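PDB 3S8D: coenzyme A transferase from Yersinia pestis, which probably transfers coenzyme A between acetate and other acyl groups, and binds coenzyme A, to which it can become covalently linked. Local coordinates for residues A53-L58 against G82-R87; D142-T147 against R174-E179; C237-V242 against I261-L266; A337-D342 against V391-P396. All coordinates share one frame; numbering follows the deposited sequence.

Interaction 1. Residues A53-L58 against G82-R87; sequences ALLKAL and GDTILR
In the Rossmann-like N-terminal half of the enzyme, L55 and L58 of helix 52-63 pack against T84 and I85, the first two residues of a type I beta turn running from T84 to R87. The helix forms the beta-alpha-beta crossover between neighbouring parallel strands 41-44 and 70-74; the turn belongs to the link from helix 79-82 to strand 94-98. I85 makes the largest contribution: its CG2 meets both leucines, its CD1 L55 alone. The CG2 methyl presses on the helix backbone, 3.2 Å from L55 O, and meets L58 CD2 at 3.7 Å. The longer branch ends with CD1 at 3.7 Å from L55 CD2, the two side chains crossing at a slant. With chi1 at 71°, CG1 sits between the backbone N and the carbonyl carbon, and CG2 is left to face the helix. M44 on strand 41-44 touches both L55 and I85, so both side chains also rest on the sheet. T84 lies one step nearer solvent. Its OG1 comes within 3.5 Å of L55 CB but spends its hydrogen bond on I80 O, while CG2 leans on the helix backbone at 3.9 Å from K56 N. Behind the contact, R87 N bonds to T84 O at 3.0 Å and closes the turn, and one face of the R87 guanidinium lies over that same oxygen. Methyl groups thus do the joining across the contact, whereas T84 OG1 and T84 O are bonded on the side of the turn, so the fit depends on shape more than on directional bonds.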
loop_
_atom_site.group_PDB
_atom_site.type_symbol
_atom_site.label_atom_id
_atom_site.label_comp_id
_atom_site.label_asym_id
_atom_site.label_seq_id
_atom_site.Cartn_x
_atom_site.Cartn_y
_atom_site.Cartn_z
ATOM N N ALA A 53 31.226 -10.281 17.993
ATOM C CA ALA A 53 32.689 -10.209 17.934
ATOM C C ALA A 53 33.165 -9.345 16.764
ATOM O O ALA A 53 34.062 -8.515 16.912
ATOM C CB ALA A 53 33.299 -11.604 17.860
ATOM N N LEU A 54 32.555 -9.546 15.601
ATOM C CA LEU A 54 32.827 -8.698 14.447
ATOM C C LEU A 54 32.492 -7.231 14.749
ATOM O O LEU A 54 33.209 -6.315 14.323
ATOM C CB LEU A 54 32.034 -9.198 13.238
ATOM C CG LEU A 54 32.643 -10.438 12.579
ATOM C CD1 LEU A 54 31.685 -11.093 11.571
ATOM C CD2 LEU A 54 33.995 -10.091 11.924
ATOM N N LEU A 55 31.410 -7.015 15.492
ATOM C CA LEU A 55 30.959 -5.665 15.814
ATOM C C LEU A 55 31.854 -5.013 16.858
ATOM O O LEU A 55 32.259 -3.850 16.703
ATOM C CB LEU A 55 29.497 -5.666 16.274
ATOM C CG LEU A 55 28.513 -6.047 15.163
ATOM C CD1 LEU A 55 27.071 -6.081 15.665
ATOM C CD2 LEU A 55 28.661 -5.097 13.971
ATOM N N LYS A 56 32.157 -5.756 17.918
ATOM C CA LYS A 56 33.101 -5.260 18.901
ATOM C C LYS A 56 34.414 -4.873 18.209
ATOM O O LYS A 56 34.949 -3.792 18.436
ATOM C CB LYS A 56 33.345 -6.291 19.999
ATOM C CG LYS A 56 34.279 -5.783 21.098
ATOM C CD LYS A 56 34.483 -6.801 22.222
ATOM C CE LYS A 56 35.443 -6.259 23.284
ATOM N NZ LYS A 56 35.644 -7.250 24.382
ATOM N N ALA A 57 34.912 -5.738 17.335
ATOM C CA ALA A 57 36.131 -5.425 16.589
ATOM C C ALA A 57 36.011 -4.143 15.764
ATOM O O ALA A 57 36.983 -3.406 15.609
ATOM C CB ALA A 57 36.528 -6.593 15.693
ATOM N N LEU A 58 34.825 -3.887 15.218
ATOM C CA LEU A 58 34.610 -2.704 14.382
ATOM C C LEU A 58 34.469 -1.445 15.230
ATOM O O LEU A 58 35.019 -0.388 14.896
ATOM C CB LEU A 58 33.355 -2.878 13.530
ATOM C CG LEU A 58 32.959 -1.724 12.612
ATOM C CD1 LEU A 58 33.928 -1.609 11.434
ATOM C CD2 LEU A 58 31.539 -1.956 12.118
ATOM N N GLY A 82 23.802 -1.957 19.355
ATOM C CA GLY A 82 23.547 -0.845 20.251
ATOM C C GLY A 82 24.749 -0.544 21.127
ATOM O O GLY A 82 25.184 0.607 21.226
ATOM N N ASP A 83 25.291 -1.594 21.741
ATOM C CA ASP A 83 26.328 -1.452 22.755
ATOM C C ASP A 83 27.742 -1.436 22.168
ATOM O O ASP A 83 28.725 -1.255 22.895
ATOM C CB ASP A 83 26.188 -2.544 23.819
ATOM C CG ASP A 83 24.844 -2.485 24.542
ATOM O OD1 ASP A 83 24.263 -1.377 24.650
ATOM O OD2 ASP A 83 24.365 -3.545 25.005
ATOM N N THR A 84 27.848 -1.624 20.855
ATOM C CA THR A 84 29.157 -1.569 20.195
ATOM C C THR A 84 29.219 -0.416 19.208
ATOM O O THR A 84 29.298 0.744 19.589
ATOM C CB THR A 84 29.504 -2.886 19.445
ATOM O OG1 THR A 84 28.478 -3.189 18.487
ATOM C CG2 THR A 84 29.643 -4.052 20.432
ATOM N N ILE A 85 29.181 -0.758 17.929
ATOM C CA ILE A 85 29.295 0.213 16.849
ATOM C C ILE A 85 28.215 1.309 16.782
ATOM O O ILE A 85 28.358 2.249 15.987
ATOM C CB ILE A 85 29.259 -0.505 15.521
ATOM C CG1 ILE A 85 27.846 -1.040 15.273
ATOM C CG2 ILE A 85 30.261 -1.637 15.534
ATOM C CD1 ILE A 85 27.655 -1.542 13.864
ATOM N N LEU A 86 27.140 1.197 17.567
ATOM C CA LEU A 86 26.135 2.269 17.589
ATOM C C LEU A 86 26.116 3.032 18.912
ATOM O O LEU A 86 25.130 3.718 19.230
ATOM C CB LEU A 86 24.733 1.755 17.253
ATOM C CG LEU A 86 24.610 1.001 15.929
ATOM C CD1 LEU A 86 23.195 0.447 15.769
ATOM C CD2 LEU A 86 25.010 1.895 14.746
ATOM N N ARG A 87 27.207 2.921 19.669
ATOM C CA ARG A 87 27.414 3.782 20.831
ATOM C C ARG A 87 27.466 5.248 20.386
ATOM O O ARG A 87 28.074 5.581 19.358
ATOM C CB ARG A 87 28.701 3.409 21.580
ATOM C CG ARG A 87 28.507 2.356 22.676
ATOM C CD ARG A 87 29.780 2.174 23.514
ATOM N NE ARG A 87 30.992 2.105 22.692
ATOM C CZ ARG A 87 31.591 0.972 22.304
ATOM N NH1 ARG A 87 31.098 -0.214 22.662
ATOM N NH2 ARG A 87 32.694 1.021 21.556
#

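Interaction 2. Residues D142-T147 against R174-E179; sequences DTFMHT and RRFIVE
F176 leaves its strand with CG anti to the backbone N (chi1 -179°), and this carries the ring alongside F144 and H146 of the neighbouring strand. Beyond CB and CG, the CD1 edge lies near F144 O at 3.2 Å. CE1 comes next, 3.6 Å from F144 CD2, and it also meets H146 CB, near the plane of the F176 ring. CZ, at the tip, stays 4.1 Å from H146 CB. V178 CG1 covers one face of the ring toward its rim. The F144 ring points the same way as that of F176, the planes inclined at 32°. Strands 143-148 and 175-180 are parallel neighbours in the seven-stranded sheet of this Rossmann-like half, a beta-alpha-beta unit whose helix 166-172 packs on F144, H146 and F176. Their backbones alternate as parallel strands do: F144 N bonds to R175 O at 2.9 Å, and F144 O takes I177 N. Farther along, H146 N reaches I177 O at 3.0 Å, and E179 N returns to H146 O. On the other face of the sheet M145 and I177 lie side by side, CG of the selenomethionine 3.9 Å from I177 CB, under L54 of helix 52-63.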
loop_
_atom_site.group_PDB
_atom_site.type_symbol
_atom_site.label_atom_id
_atom_site.label_comp_id
_atom_site.label_asym_id
_atom_site.label_seq_id
_atom_site.Cartn_x
_atom_site.Cartn_y
_atom_site.Cartn_z
ATOM N N ASP A 142 28.787 -2.616 0.597
ATOM C CA ASP A 142 30.107 -3.132 0.228
ATOM C C ASP A 142 30.537 -4.268 1.148
ATOM O O ASP A 142 31.283 -5.175 0.732
ATOM C CB ASP A 142 31.155 -2.016 0.251
ATOM C CG ASP A 142 30.842 -0.908 -0.729
ATOM O OD1 ASP A 142 31.153 -1.081 -1.935
ATOM O OD2 ASP A 142 30.282 0.126 -0.283
ATOM N N THR A 143 30.061 -4.214 2.396
ATOM C CA THR A 143 30.376 -5.241 3.383
ATOM C C THR A 143 29.128 -5.708 4.110
ATOM O O THR A 143 28.367 -4.893 4.644
ATOM C CB THR A 143 31.400 -4.748 4.439
ATOM O OG1 THR A 143 32.360 -3.883 3.821
ATOM C CG2 THR A 143 32.125 -5.930 5.085
ATOM N N PHE A 144 28.915 -7.023 4.129
ATOM C CA PHE A 144 27.802 -7.585 4.883
ATOM C C PHE A 144 28.333 -8.517 5.950
ATOM O O PHE A 144 29.174 -9.358 5.664
ATOM C CB PHE A 144 26.812 -8.318 3.962
ATOM C CG PHE A 144 25.523 -8.697 4.647
ATOM C CD1 PHE A 144 24.652 -7.714 5.109
ATOM C CD2 PHE A 144 25.178 -10.031 4.831
ATOM C CE1 PHE A 144 23.472 -8.061 5.745
ATOM C CE2 PHE A 144 23.987 -10.379 5.459
ATOM C CZ PHE A 144 23.143 -9.393 5.916
HETATM N N MSE A 145 27.835 -8.380 7.178
HETATM C CA MSE A 145 28.322 -9.208 8.284
HETATM C C MSE A 145 27.159 -9.891 9.001
HETATM O O MSE A 145 26.166 -9.239 9.357
HETATM C CB MSE A 145 29.191 -8.395 9.270
HETATM C CG MSE A 145 30.387 -7.715 8.605
HETATM SE SE MSE A 145 31.639 -7.023 9.746
HETATM C CE MSE A 145 30.562 -6.405 11.062
ATOM N N HIS A 146 27.288 -11.200 9.216
ATOM C CA HIS A 146 26.174 -12.003 9.707
ATOM C C HIS A 146 26.677 -13.160 10.568
ATOM O O HIS A 146 27.619 -13.855 10.184
ATOM C CB HIS A 146 25.382 -12.554 8.504
ATOM C CG HIS A 146 23.954 -12.904 8.814
ATOM N ND1 HIS A 146 23.605 -13.931 9.667
ATOM C CD2 HIS A 146 22.790 -12.353 8.394
ATOM C CE1 HIS A 146 22.286 -14.002 9.752
ATOM N NE2 HIS A 146 21.769 -13.054 8.988
ATOM N N THR A 147 26.070 -13.355 11.739
ATOM C CA THR A 147 26.286 -14.581 12.493
ATOM C C THR A 147 25.714 -15.753 11.692
ATOM O O THR A 147 24.745 -15.591 10.941
ATOM C CB THR A 147 25.578 -14.565 13.856
ATOM O OG1 THR A 147 25.925 -13.380 14.589
ATOM C CG2 THR A 147 25.976 -15.789 14.658
ATOM N N ARG A 174 30.176 -6.802 -1.721
ATOM C CA ARG A 174 31.436 -7.244 -2.315
ATOM C C ARG A 174 32.180 -8.198 -1.367
ATOM O O ARG A 174 32.857 -9.115 -1.822
ATOM C CB ARG A 174 32.319 -6.056 -2.730
ATOM C CG ARG A 174 33.704 -6.435 -3.300
ATOM C CD ARG A 174 34.422 -5.215 -3.936
ATOM N NE ARG A 174 35.886 -5.345 -3.947
ATOM C CZ ARG A 174 36.670 -5.121 -2.886
ATOM N NH1 ARG A 174 36.135 -4.770 -1.715
ATOM N NH2 ARG A 174 37.995 -5.255 -2.982
ATOM N N ARG A 175 32.025 -8.004 -0.058
ATOM C CA ARG A 175 32.648 -8.899 0.924
ATOM C C ARG A 175 31.663 -9.345 2.001
ATOM O O ARG A 175 30.915 -8.528 2.581
ATOM C CB ARG A 175 33.872 -8.252 1.592
ATOM C CG ARG A 175 35.024 -7.961 0.644
ATOM C CD ARG A 175 35.987 -9.126 0.535
ATOM N NE ARG A 175 36.938 -8.923 -0.555
ATOM C CZ ARG A 175 36.855 -9.518 -1.745
ATOM N NH1 ARG A 175 35.867 -10.371 -2.003
ATOM N NH2 ARG A 175 37.766 -9.267 -2.680
ATOM N N PHE A 176 31.680 -10.643 2.289
ATOM C CA PHE A 176 30.732 -11.222 3.234
ATOM C C PHE A 176 31.480 -11.867 4.417
ATOM O O PHE A 176 32.292 -12.778 4.225
ATOM C CB PHE A 176 29.851 -12.249 2.502
ATOM C CG PHE A 176 28.820 -12.888 3.362
ATOM C CD1 PHE A 176 28.305 -12.226 4.456
ATOM C CD2 PHE A 176 28.369 -14.160 3.083
ATOM C CE1 PHE A 176 27.352 -12.809 5.251
ATOM C CE2 PHE A 176 27.410 -14.765 3.880
ATOM C CZ PHE A 176 26.897 -14.084 4.966
ATOM N N ILE A 177 31.201 -11.402 5.634
ATOM C CA ILE A 177 31.939 -11.864 6.803
ATOM C C ILE A 177 30.987 -12.480 7.796
ATOM O O ILE A 177 29.988 -11.866 8.187
ATOM C CB ILE A 177 32.683 -10.712 7.544
ATOM C CG1 ILE A 177 33.422 -9.779 6.577
ATOM C CG2 ILE A 177 33.629 -11.277 8.606
ATOM C CD1 ILE A 177 34.430 -10.480 5.709
ATOM N N VAL A 178 31.279 -13.710 8.200
ATOM C CA VAL A 178 30.389 -14.439 9.091
ATOM C C VAL A 178 31.067 -14.813 10.401
ATOM O O VAL A 178 32.241 -15.175 10.426
ATOM C CB VAL A 178 29.855 -15.717 8.423
ATOM C CG1 VAL A 178 29.057 -15.367 7.178
ATOM C CG2 VAL A 178 31.003 -16.653 8.079
ATOM N N GLU A 179 30.312 -14.722 11.489
ATOM C CA GLU A 179 30.794 -15.142 12.793
ATOM C C GLU A 179 30.152 -16.472 13.158
ATOM O O GLU A 179 28.996 -16.518 13.577
ATOM C CB GLU A 179 30.469 -14.088 13.854
ATOM C CG GLU A 179 31.003 -14.417 15.236
ATOM C CD GLU A 179 30.704 -13.332 16.251
ATOM O OE1 GLU A 179 30.045 -12.337 15.883
ATOM O OE2 GLU A 179 31.130 -13.473 17.416
#

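Interaction 3. Residues C237-V242 against I261-L266; sequences CLQMGV and IHTEVL
L238 gives H262 its main backbone hold: L238 O accepts H262 N at 2.9 Å, with an N-H...O angle of 148° and the donor tilted from the carbonyl plane. I261, the residue before, forms a parallel bridge with L238, their side chains on one face of the sheet, and I261 CG2 lies 4.1 Å from the same oxygen. L238 is also backbone-bonded to G260, so strand 260-261 is held at the edge of the sheet. H262 O accepts a hydrogen bond from a water at 2.8 Å, and that water also donates to C237 O, bridging the two backbones. C237 SG, anti to its own N (chi1 -177°), packs on H262 CB at 3.6 Å, while H262 NE2 is bonded to V320 O outside the contact. Q239 and T263 still lie close, but regular strand pairing stops here, and the backbones are wider apart at V242 and V265. Q239 CB rests 3.3 Å from H262 O, its amide turned to S334 and N336. T263 OG1 receives a weak bond from M240 N at 3.4 Å. A second water accepts hydrogen bonds from Q239 NE2 and V265 N, donates to M240 O and is bonded to T263 OG1, tying the Q239 amide to both backbones. Farther on, V242 CG2 meets V265 CG1 at 3.9 Å. Between T263 and V265 sits E264, the glutamate seen covalently joined to CoA, its OE2 bonded to N321 ND2. The water-bridged end of this strand pair therefore belongs to the CoA-transferase active site, where V242 also binds CoA.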
loop_
_atom_site.group_PDB
_atom_site.type_symbol
_atom_site.label_atom_id
_atom_site.label_comp_id
_atom_site.label_asym_id
_atom_site.label_seq_id
_atom_site.Cartn_x
_atom_site.Cartn_y
_atom_site.Cartn_z
ATOM N N CYS A 237 -3.971 -19.732 7.835
ATOM C CA CYS A 237 -2.544 -19.590 7.603
ATOM C C CYS A 237 -2.043 -18.355 8.360
ATOM O O CYS A 237 -2.259 -17.209 7.928
ATOM C CB CYS A 237 -2.286 -19.420 6.109
ATOM S SG CYS A 237 -0.557 -19.327 5.636
ATOM N N LEU A 238 -1.354 -18.568 9.471
ATOM C CA LEU A 238 -1.094 -17.453 10.367
ATOM C C LEU A 238 0.134 -16.605 10.071
ATOM O O LEU A 238 1.205 -17.098 9.677
ATOM C CB LEU A 238 -0.973 -17.936 11.804
ATOM C CG LEU A 238 -2.026 -18.910 12.293
ATOM C CD1 LEU A 238 -1.494 -19.677 13.518
ATOM C CD2 LEU A 238 -3.351 -18.190 12.597
ATOM N N GLN A 239 -0.061 -15.313 10.306
ATOM C CA GLN A 239 1.006 -14.363 10.588
ATOM C C GLN A 239 0.652 -13.671 11.922
ATOM O O GLN A 239 -0.461 -13.137 12.084
ATOM C CB GLN A 239 1.141 -13.333 9.461
ATOM C CG GLN A 239 2.195 -12.270 9.741
ATOM C CD GLN A 239 1.604 -11.041 10.436
ATOM O OE1 GLN A 239 0.461 -10.659 10.175
ATOM N NE2 GLN A 239 2.383 -10.420 11.320
HETATM N N MSE A 240 1.577 -13.726 12.880
HETATM C CA MSE A 240 1.409 -13.068 14.177
HETATM C C MSE A 240 2.494 -12.012 14.354
HETATM O O MSE A 240 3.649 -12.239 13.995
HETATM C CB MSE A 240 1.534 -14.082 15.324
HETATM C CG MSE A 240 0.654 -15.339 15.199
HETATM SE SE MSE A 240 -1.116 -15.109 15.537
HETATM C CE MSE A 240 -1.079 -14.746 17.275
ATOM N N GLY A 241 2.146 -10.862 14.917
ATOM C CA GLY A 241 3.166 -9.909 15.315
ATOM C C GLY A 241 3.955 -10.426 16.510
ATOM O O GLY A 241 3.487 -11.295 17.259
ATOM N N VAL A 242 5.171 -9.914 16.679
ATOM C CA VAL A 242 5.873 -10.105 17.938
ATOM C C VAL A 242 5.153 -9.253 18.971
ATOM O O VAL A 242 4.773 -8.107 18.687
ATOM C CB VAL A 242 7.368 -9.709 17.844
ATOM C CG1 VAL A 242 7.800 -8.865 19.053
ATOM C CG2 VAL A 242 8.242 -10.964 17.704
ATOM N N ILE A 261 1.579 -21.625 8.657
ATOM C CA ILE A 261 2.309 -20.452 9.092
ATOM C C ILE A 261 2.945 -19.843 7.854
ATOM O O ILE A 261 3.650 -20.537 7.103
ATOM C CB ILE A 261 3.372 -20.775 10.171
ATOM C CG1 ILE A 261 2.680 -21.036 11.520
ATOM C CG2 ILE A 261 4.398 -19.638 10.296
ATOM C CD1 ILE A 261 3.639 -21.287 12.689
ATOM N N HIS A 262 2.627 -18.564 7.630
ATOM C CA HIS A 262 3.342 -17.693 6.692
ATOM C C HIS A 262 3.419 -16.343 7.395
ATOM O O HIS A 262 2.443 -15.577 7.409
ATOM C CB HIS A 262 2.612 -17.550 5.351
ATOM C CG HIS A 262 3.370 -16.732 4.331
ATOM N ND1 HIS A 262 4.020 -17.307 3.261
ATOM C CD2 HIS A 262 3.575 -15.399 4.242
ATOM C CE1 HIS A 262 4.598 -16.350 2.540
ATOM N NE2 HIS A 262 4.339 -15.186 3.107
ATOM N N THR A 263 4.570 -16.071 7.999
ATOM C CA THR A 263 4.675 -14.999 8.968
ATOM C C THR A 263 5.965 -14.223 8.685
ATOM O O THR A 263 6.928 -14.777 8.159
ATOM C CB THR A 263 4.637 -15.566 10.429
ATOM O OG1 THR A 263 4.510 -14.505 11.389
ATOM C CG2 THR A 263 5.913 -16.355 10.752
ATOM N N GLU A 264 5.972 -12.936 8.999
ATOM C CA GLU A 264 7.187 -12.125 8.832
ATOM C C GLU A 264 8.206 -12.596 9.874
ATOM O O GLU A 264 9.348 -12.972 9.550
ATOM C CB GLU A 264 6.887 -10.618 9.008
ATOM C CG GLU A 264 8.134 -9.716 9.015
ATOM C CD GLU A 264 7.809 -8.221 9.268
ATOM O OE1 GLU A 264 8.292 -7.645 10.281
ATOM O OE2 GLU A 264 7.096 -7.610 8.438
ATOM N N VAL A 265 7.765 -12.596 11.128
ATOM C CA VAL A 265 8.617 -13.013 12.232
ATOM C C VAL A 265 8.133 -14.319 12.873
ATOM O O VAL A 265 6.963 -14.440 13.289
ATOM C CB VAL A 265 8.697 -11.916 13.294
ATOM C CG1 VAL A 265 9.671 -12.302 14.386
ATOM C CG2 VAL A 265 9.121 -10.608 12.633
ATOM N N LEU A 266 9.040 -15.292 12.960
ATOM C CA LEU A 266 8.744 -16.477 13.737
ATOM C C LEU A 266 8.943 -16.207 15.235
ATOM O O LEU A 266 10.051 -15.890 15.695
ATOM C CB LEU A 266 9.582 -17.660 13.263
ATOM C CG LEU A 266 9.096 -19.022 13.771
ATOM C CD1 LEU A 266 7.630 -19.292 13.392
ATOM C CD2 LEU A 266 10.015 -20.110 13.232
HETATM O O HOH W 1 -0.058 -16.096 6.376
HETATM O O HOH W 2 5.111 -11.493 11.754
#

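Interaction 4. Residues A337-D342 against V391-P396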
loop_
_atom_site.group_PDB
_atom_site.type_symbol
_atom_site.label_atom_id
_atom_site.label_comp_id
_atom_site.label_asym_id
_atom_site.label_seq_id
_atom_site.Cartn_x
_atom_site.Cartn_y
_atom_site.Cartn_z
ATOM N N ALA A 337 -0.653 -5.904 16.792
ATOM C CA ALA A 337 -0.972 -4.941 17.827
ATOM C C ALA A 337 -0.723 -3.550 17.274
ATOM O O ALA A 337 0.082 -3.394 16.354
ATOM C CB ALA A 337 -0.105 -5.196 19.051
ATOM N N THR A 338 -1.435 -2.557 17.815
ATOM C CA THR A 338 -1.110 -1.145 17.634
ATOM C C THR A 338 -1.272 -0.417 18.968
ATOM O O THR A 338 -1.897 -0.928 19.884
ATOM C CB THR A 338 -2.012 -0.446 16.578
ATOM O OG1 THR A 338 -3.365 -0.922 16.681
ATOM C CG2 THR A 338 -1.486 -0.691 15.171
ATOM N N LEU A 339 -0.716 0.782 19.075
ATOM C CA LEU A 339 -0.912 1.607 20.268
ATOM C C LEU A 339 -2.268 2.336 20.236
ATOM O O LEU A 339 -3.103 2.162 21.130
ATOM C CB LEU A 339 0.224 2.628 20.420
ATOM C CG LEU A 339 1.550 2.211 21.060
ATOM C CD1 LEU A 339 2.378 1.331 20.134
ATOM C CD2 LEU A 339 2.338 3.465 21.469
ATOM N N GLN A 340 -2.484 3.150 19.200
ATOM C CA GLN A 340 -3.729 3.897 19.065
ATOM C C GLN A 340 -4.528 3.520 17.821
ATOM O O GLN A 340 -3.962 3.225 16.765
ATOM C CB GLN A 340 -3.440 5.387 18.997
ATOM C CG GLN A 340 -2.309 5.845 19.878
ATOM C CD GLN A 340 -2.079 7.331 19.747
ATOM O OE1 GLN A 340 -1.714 7.825 18.671
ATOM N NE2 GLN A 340 -2.314 8.064 20.833
ATOM N N ILE A 341 -5.851 3.562 17.966
ATOM C CA ILE A 341 -6.776 3.558 16.837
ATOM C C ILE A 341 -7.585 4.854 16.886
ATOM O O ILE A 341 -8.032 5.262 17.966
ATOM C CB ILE A 341 -7.739 2.365 16.912
ATOM C CG1 ILE A 341 -6.957 1.059 16.756
ATOM C CG2 ILE A 341 -8.846 2.490 15.858
ATOM C CD1 ILE A 341 -7.762 -0.167 17.097
ATOM N N ASP A 342 -7.756 5.527 15.749
ATOM C CA ASP A 342 -8.619 6.708 15.753
ATOM C C ASP A 342 -10.000 6.395 15.188
ATOM O O ASP A 342 -10.297 5.265 14.839
ATOM C CB ASP A 342 -7.978 7.920 15.063
ATOM C CG ASP A 342 -7.943 7.799 13.541
ATOM O OD1 ASP A 342 -8.681 6.965 12.972
ATOM O OD2 ASP A 342 -7.179 8.565 12.910
ATOM N N VAL A 391 -5.935 6.519 30.285
ATOM C CA VAL A 391 -5.666 6.978 28.927
ATOM C C VAL A 391 -6.416 6.117 27.922
ATOM O O VAL A 391 -6.348 4.895 27.992
ATOM C CB VAL A 391 -4.161 6.932 28.612
ATOM C CG1 VAL A 391 -3.917 7.253 27.142
ATOM C CG2 VAL A 391 -3.397 7.899 29.519
ATOM N N SER A 392 -7.150 6.748 27.007
ATOM C CA SER A 392 -7.838 5.988 25.958
ATOM C C SER A 392 -6.935 5.767 24.739
ATOM O O SER A 392 -6.371 6.718 24.194
ATOM C CB SER A 392 -9.152 6.654 25.544
ATOM O OG SER A 392 -9.882 5.796 24.682
ATOM N N ARG A 393 -6.781 4.506 24.341
ATOM C CA ARG A 393 -5.987 4.149 23.166
ATOM C C ARG A 393 -6.854 4.319 21.928
ATOM O O ARG A 393 -6.355 4.465 20.809
ATOM C CB ARG A 393 -5.442 2.720 23.281
ATOM C CG ARG A 393 -4.403 2.575 24.371
ATOM C CD ARG A 393 -3.862 1.164 24.450
ATOM N NE ARG A 393 -2.736 1.076 25.377
ATOM C CZ ARG A 393 -1.545 1.647 25.171
ATOM N NH1 ARG A 393 -1.316 2.367 24.070
ATOM N NH2 ARG A 393 -0.577 1.510 26.071
ATOM N N ILE A 394 -8.165 4.312 22.144
ATOM C CA ILE A 394 -9.087 4.743 21.106
ATOM C C ILE A 394 -9.202 6.263 21.145
ATOM O O ILE A 394 -9.787 6.814 22.080
ATOM C CB ILE A 394 -10.470 4.129 21.301
ATOM C CG1 ILE A 394 -10.360 2.616 21.178
ATOM C CG2 ILE A 394 -11.441 4.697 20.276
ATOM C CD1 ILE A 394 -9.727 2.180 19.845
ATOM N N ILE A 395 -8.651 6.935 20.135
ATOM C CA ILE A 395 -8.556 8.398 20.141
ATOM C C ILE A 395 -9.356 9.018 18.988
ATOM O O ILE A 395 -9.799 8.299 18.097
ATOM C CB ILE A 395 -7.078 8.852 20.077
ATOM C CG1 ILE A 395 -6.531 8.755 18.648
ATOM C CG2 ILE A 395 -6.228 8.031 21.043
ATOM C CD1 ILE A 395 -5.084 9.209 18.516
ATOM N N PRO A 396 -9.563 10.351 19.006
ATOM C CA PRO A 396 -10.335 10.955 17.914
ATOM C C PRO A 396 -9.558 10.954 16.600
ATOM O O PRO A 396 -10.154 10.685 15.549
ATOM C CB PRO A 396 -10.544 12.399 18.383
ATOM C CG PRO A 396 -10.271 12.380 19.855
ATOM C CD PRO A 396 -9.229 11.335 20.050
#
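R393 is the first residue along 391-396 to meet the other segment, and its side chain crosses that of L339 obliquely. The extended R393 chain runs past L339 O, which is 3.2 Å from R393 CB. At the far end NH1 gives that oxygen a weak hydrogen bond of 3.4 Å, the acceptor near the guanidinium plane at its edge. The backbone of R393 joins in too: R393 O accepts I341 N at 3.0 Å. I394 follows, with S392 OG bonded to its carbonyl O, and its CD1 abuts I341 CB at 3.5 Å as the two isoleucines run side by side. I395 N then bonds to I341 O at 2.8 Å, a nearly straight bond (165°). A chi1 of 79° turns I395 CG1, and the extended branch beyond it carries CD1 to 3.6 Å from Q340 OE1. P396 closes the walk, its O lying 3.6 Å from D342 CB, while the D342 carboxylate is bonded to T344 OG1 and I398 N. L339 and Q340 together face N348 in a classic beta bulge. L339 and R393 both bind CoA, so this short bridge probably lines a CoA site.

How the interactions relate
From the N terminus, the four contacts close in series; none nests within or crosses another. Interaction 1 closes a loop of 23 residues that includes strand 70-74, and interaction 2 a loop of 26 that includes helix 166-172. These two touch: A53 N lies 3.2 Å from E179 OE1, a probable hydrogen bond, and L55 packs on M145, so helix 52-63 is tied to the first sheet. Interaction 3 joins edge strand 260-261 to 237-240 in the second sheet, over a loop of 18 residues. Strand 332-337, next to 237-240, leads into interaction 4, whose 48-residue loop is the longest. Interactions 3 and 4 come within about 6 Å at their nearest atoms, without touching.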